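Local structure of mandelate racemase/muconate lactonizing enzyme family protein (Bradyrhizobium sp. ORS 278, 3TOY) at residues 309-314 / 334-339. The protein belongs to the enolase superfamily, pairing an N-terminal capping domain with a C-terminal barrel domain that carries a metal site. Residues are numbered along the deposited sequence; the frame is centred on the assembly and turned at random.
Sequences GQADAA and TPTAHF. With P4C (O-acetaldehydyl-hexaethylene glycol), chain R.
Thr336 packs its side chain against helix 300-314 with both of its branches, and this is the close-fitting part of the contact. Its CG2 methyl rests 3.8 Å from CA of Asp312 and almost as near to the carbonyl oxygen of Ala311. The hydroxyl branch turns to the buried side: a chi1 of 62° brings OG1 to 3.7 Å from CB of Ala311 and leaves CG2, anti to the carbonyl carbon, to lie against Asp312. OG1 is hydrogen-bonded to the carbonyl oxygen of Ile316, so the polar atom is satisfied while its flank meets a methyl. Thr336 and Pro335 occupy the middle of a type I turn, Thr334 to Ala337, closed by Ala337 N to Thr334 O at 3.0 Å. In this barrel domain of the enolase superfamily, the loop between helix 324-330 and strand 340-342 packs on helix 300-314 through that turn, and its next residues line one pocket for o-acetaldehydyl-hexaethylene glycol. Ligand C2 lies over one face of the His338 imidazole, displaced toward the rim, with Phe339 CD1 over the opposite face; CZ, the far carbon of the Phe339 ring, is 3.6 Å from ligand O10. The more exposed side is that of Pro335, whose ring crosses the Asp312 side chain at about a right angle, CB 3.8 Å from CG of the carboxylate. The second subunit borders this side, and OD2 of Asp312 accepts a hydrogen bond from ND2 of its Asn306.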
loop_
_atom_site.group_PDB
_atom_site.type_symbol
_atom_site.label_atom_id
_atom_site.label_comp_id
_atom_site.label_asym_id
_atom_site.label_seq_id
_atom_site.Cartn_x
_atom_site.Cartn_y
_atom_site.Cartn_z
ATOM N N GLY A 309 -18.768 13.649 13.136
ATOM C CA GLY A 309 -18.198 12.402 13.710
ATOM C C GLY A 309 -17.045 11.905 12.833
ATOM O O GLY A 309 -15.992 11.490 13.336
ATOM N N GLN A 310 -17.240 11.958 11.527
ATOM C CA GLN A 310 -16.209 11.573 10.572
ATOM C C GLN A 310 -14.986 12.461 10.727
ATOM O O GLN A 310 -13.859 11.980 10.713
ATOM C CB GLN A 310 -16.705 11.737 9.137
ATOM C CG GLN A 310 -17.838 10.802 8.708
ATOM C CD GLN A 310 -18.133 10.977 7.238
ATOM O OE1 GLN A 310 -17.215 11.055 6.431
ATOM N NE2 GLN A 310 -19.422 11.065 6.877
ATOM N N ALA A 311 -15.200 13.771 10.851
ATOM C CA ALA A 311 -14.061 14.700 10.969
ATOM C C ALA A 311 -13.269 14.488 12.249
ATOM O O ALA A 311 -12.030 14.583 12.253
ATOM C CB ALA A 311 -14.528 16.174 10.825
ATOM N N ASP A 312 -13.971 14.202 13.339
ATOM C CA ASP A 312 -13.301 13.873 14.581
ATOM C C ASP A 312 -12.442 12.628 14.364
ATOM O O ASP A 312 -11.266 12.612 14.732
ATOM C CB ASP A 312 -14.327 13.631 15.690
ATOM C CG ASP A 312 -13.684 13.333 17.028
ATOM O OD1 ASP A 312 -12.670 13.971 17.351
ATOM O OD2 ASP A 312 -14.197 12.445 17.740
ATOM N N ALA A 313 -13.004 11.590 13.747
ATOM C CA ALA A 313 -12.228 10.365 13.552
ATOM C C ALA A 313 -10.989 10.592 12.668
ATOM O O ALA A 313 -9.939 9.995 12.897
ATOM C CB ALA A 313 -13.088 9.273 12.933
ATOM N N ALA A 314 -11.120 11.440 11.659
ATOM C CA ALA A 314 -10.026 11.706 10.723
ATOM C C ALA A 314 -9.069 12.783 11.217
ATOM O O ALA A 314 -8.081 13.075 10.525
ATOM C CB ALA A 314 -10.572 12.117 9.372
ATOM N N THR A 334 -19.430 20.416 17.332
ATOM C CA THR A 334 -18.574 19.771 16.327
ATOM C C THR A 334 -17.217 19.585 17.013
ATOM O O THR A 334 -16.572 20.571 17.382
ATOM C CB THR A 334 -18.421 20.666 15.094
ATOM O OG1 THR A 334 -19.713 20.877 14.497
ATOM C CG2 THR A 334 -17.435 20.060 14.028
ATOM N N PRO A 335 -16.800 18.323 17.226
ATOM C CA PRO A 335 -15.597 18.093 18.009
ATOM C C PRO A 335 -14.389 18.850 17.487
ATOM O O PRO A 335 -13.601 19.366 18.290
ATOM C CB PRO A 335 -15.374 16.583 17.890
ATOM C CG PRO A 335 -16.775 16.030 17.741
ATOM C CD PRO A 335 -17.459 17.063 16.843
ATOM N N THR A 336 -14.233 18.932 16.169
ATOM C CA THR A 336 -13.051 19.590 15.601
ATOM C C THR A 336 -13.348 20.988 15.075
ATOM O O THR A 336 -12.668 21.485 14.175
ATOM C CB THR A 336 -12.389 18.749 14.465
ATOM O OG1 THR A 336 -13.297 18.570 13.358
ATOM C CG2 THR A 336 -11.978 17.373 15.015
ATOM N N ALA A 337 -14.356 21.638 15.643
ATOM C CA ALA A 337 -14.733 22.978 15.188
ATOM C C ALA A 337 -13.532 23.904 15.000
ATOM O O ALA A 337 -12.655 23.991 15.855
ATOM C CB ALA A 337 -15.744 23.634 16.170
ATOM N N HIS A 338 -13.539 24.644 13.901
ATOM C CA HIS A 338 -12.400 25.475 13.530
ATOM C C HIS A 338 -12.917 26.911 13.351
ATOM O O HIS A 338 -12.985 27.660 14.334
ATOM C CB HIS A 338 -11.739 24.875 12.263
ATOM C CG HIS A 338 -10.414 25.477 11.900
ATOM N ND1 HIS A 338 -9.809 25.239 10.681
ATOM C CD2 HIS A 338 -9.568 26.284 12.587
ATOM C CE1 HIS A 338 -8.645 25.867 10.637
ATOM N NE2 HIS A 338 -8.474 26.514 11.780
ATOM N N PHE A 339 -13.300 27.299 12.144
ATOM C CA PHE A 339 -13.801 28.678 11.890
ATOM C C PHE A 339 -15.251 28.713 11.401
ATOM O O PHE A 339 -15.707 27.799 10.722
ATOM C CB PHE A 339 -12.977 29.351 10.798
ATOM C CG PHE A 339 -11.757 30.040 11.285
ATOM C CD1 PHE A 339 -10.504 29.483 11.060
ATOM C CD2 PHE A 339 -11.842 31.279 11.931
ATOM C CE1 PHE A 339 -9.358 30.126 11.494
ATOM C CE2 PHE A 339 -10.690 31.934 12.358
ATOM C CZ PHE A 339 -9.448 31.360 12.134
HETATM O O1 P4C R . -5.516 23.010 13.765
HETATM C C2 P4C R . -6.736 23.757 13.870
HETATM C C3 P4C R . -6.915 24.323 15.277
HETATM O O4 P4C R . -8.296 24.675 15.413
HETATM C C5 P4C R . -8.630 25.275 16.669
HETATM C C6 P4C R . -9.646 26.408 16.473
HETATM O O7 P4C R . -8.952 27.586 16.061
HETATM C C8 P4C R . -9.762 28.706 15.664
HETATM C C9 P4C R . -9.169 29.978 16.293
HETATM O O10 P4C R . -8.278 30.696 15.441
HETATM C C11 P4C R . -7.291 31.464 16.160
HETATM C C12 P4C R . -6.071 30.621 16.530
HETATM O O13 P4C R . -4.850 31.198 16.047
HETATM C C14 P4C R . -3.768 30.262 15.931
HETATM C C15 P4C R . -3.639 29.675 14.522
HETATM O O16 P4C R . -2.477 30.142 13.818
HETATM C C17 P4C R . -2.580 30.027 12.390
HETATM C C18 P4C R . -1.584 30.933 11.657
HETATM O O19 P4C R . -2.113 32.258 11.495
HETATM C C20 P4C R . -1.107 33.271 11.402
HETATM C C21 P4C R . -1.701 34.653 11.684
HETATM O O22 P4C R . -1.974 34.825 13.079
#